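Local structure of tetratricopeptide TPR_2 repeat protein (Thermobaculum terrenum, 5DJS) at residues 418-422 with 444-448. The protein is a tetratricopeptide-repeat protein that also carries a family 41 glycosyltransferase region of the GT-B type and binds uridine-5'-diphosphate. The protein carries 1 engineered substitution. Numbering follows the deposited sequence.
Sequences PYSGC and AGRAT. With UDP (uridine-5'-diphosphate), chain E.
With its OG anti to the backbone N (chi1 170°), S420 lies against T448 in the first turn of helix 447-454, where T448 has OG1 turned between its own N and carbonyl carbon (chi1 51°). The two hydroxyl oxygens, S420 OG and T448 OG1, lie 2.6 Å apart, and both hydrogen-bond to the carboxylate oxygen OD2 of D415, the polar group on which they converge. S420 OG also accepts a hydrogen bond from T448 N at 3.3 Å, with an N-H...O angle of 148°, so the loop hydroxyl meets a helix-start amide. The backbone of the same residue is also held: S420 N donates to A444 O (3.0 Å), the donor lying slightly off the carbonyl plane. Together the two bonds tie S420 to the chain before and within the helix. The methyl A447 CB touches C422 CB at 3.8 Å, the one apolar side-chain pair across the two segments. D415 OD1 accepts a hydrogen bond from G421 N, and the next amide, C422 N, faces the nucleotide, donating to UDP O2B at 2.9 Å. C422 is the N-cap of helix 423-430, and this loop-to-helix packing backs the diphosphate end of the UDP pocket, in the nucleotide-binding Rossmann-like domain of a GT-B fold.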
# COMPACT_ATOMS: atom_id res chain seq x y z
N PRO A 418 3.27 13.94 3.04
CA PRO A 418 3.67 13.29 4.31
C PRO A 418 3.65 11.75 4.30
O PRO A 418 4.10 11.14 5.28
CB PRO A 418 2.63 13.82 5.30
CG PRO A 418 1.42 14.06 4.46
CD PRO A 418 1.95 14.57 3.15
N TYR A 419 3.12 11.15 3.23
CA TYR A 419 3.10 9.70 3.08
C TYR A 419 4.37 9.32 2.27
O TYR A 419 4.43 9.49 1.03
CB TYR A 419 1.80 9.27 2.38
CG TYR A 419 1.43 7.79 2.37
CD1 TYR A 419 2.34 6.80 1.95
CD2 TYR A 419 0.14 7.37 2.69
CE1 TYR A 419 1.98 5.45 1.89
CE2 TYR A 419 -0.22 6.02 2.64
CZ TYR A 419 0.70 5.06 2.24
OH TYR A 419 0.38 3.73 2.18
N SER A 420 5.36 8.79 2.98
CA SER A 420 6.61 8.38 2.36
C SER A 420 6.43 7.09 1.58
O SER A 420 5.72 6.18 2.02
CB SER A 420 7.71 8.15 3.39
OG SER A 420 8.82 7.53 2.77
N GLY A 421 7.10 7.03 0.43
CA GLY A 421 7.10 5.83 -0.38
C GLY A 421 7.91 4.74 0.29
O GLY A 421 8.50 4.95 1.35
N CYS A 422 7.93 3.56 -0.31
CA CYS A 422 8.62 2.43 0.28
C CYS A 422 9.24 1.58 -0.80
O CYS A 422 10.45 1.57 -0.95
CB CYS A 422 7.67 1.60 1.15
SG CYS A 422 8.42 0.12 1.84
N ALA A 444 4.03 6.66 9.02
CA ALA A 444 3.64 6.75 7.60
C ALA A 444 4.59 7.60 6.75
O ALA A 444 4.71 7.36 5.54
CB ALA A 444 2.21 7.28 7.47
N GLY A 445 5.27 8.57 7.38
CA GLY A 445 6.31 9.38 6.74
C GLY A 445 7.75 8.96 7.03
O GLY A 445 8.64 9.82 7.07
N ARG A 446 8.00 7.65 7.23
CA ARG A 446 9.33 7.13 7.61
C ARG A 446 9.76 5.83 6.93
O ARG A 446 10.81 5.28 7.29
CB ARG A 446 9.39 6.94 9.13
CG ARG A 446 9.52 8.22 9.92
CD ARG A 446 9.32 7.97 11.39
NE ARG A 446 10.58 7.76 12.08
CZ ARG A 446 11.26 8.68 12.76
NH1 ARG A 446 10.81 9.94 12.88
NH2 ARG A 446 12.40 8.35 13.35
N ALA A 447 9.01 5.32 5.97
CA ALA A 447 9.40 4.08 5.29
C ALA A 447 10.77 4.24 4.60
O ALA A 447 11.60 3.33 4.65
CB ALA A 447 8.34 3.64 4.29
N THR A 448 10.99 5.40 3.98
CA THR A 448 12.25 5.67 3.28
C THR A 448 13.33 6.18 4.22
O THR A 448 14.49 5.77 4.09
CB THR A 448 12.06 6.70 2.16
OG1 THR A 448 11.39 7.85 2.68
CG2 THR A 448 11.27 6.15 1.09
N1 UDP E . 4.65 -0.03 -10.48
C2 UDP E . 4.52 -0.42 -11.84
N3 UDP E . 4.26 0.50 -12.79
C4 UDP E . 4.11 1.80 -12.47
C5 UDP E . 4.24 2.22 -11.15
C6 UDP E . 4.51 1.28 -10.17
O2 UDP E . 4.65 -1.62 -12.19
O4 UDP E . 3.87 2.63 -13.35
C1' UDP E . 4.95 -1.03 -9.44
C2' UDP E . 6.31 -0.74 -8.84
O2' UDP E . 7.00 -1.99 -8.74
C3' UDP E . 6.01 -0.07 -7.50
C4' UDP E . 4.60 -0.54 -7.13
O4' UDP E . 4.01 -1.03 -8.35
O3' UDP E . 6.95 -0.41 -6.49
C5' UDP E . 3.67 0.51 -6.54
O5' UDP E . 4.35 1.47 -5.72
PA UDP E . 3.58 2.83 -5.29
O1A UDP E . 2.36 2.41 -4.50
O2A UDP E . 3.44 3.67 -6.53
O3A UDP E . 4.58 3.65 -4.30
PB UDP E . 5.24 3.05 -2.96
O1B UDP E . 5.82 1.72 -3.33
O2B UDP E . 6.31 4.03 -2.63
O3B UDP E . 4.11 3.00 -1.96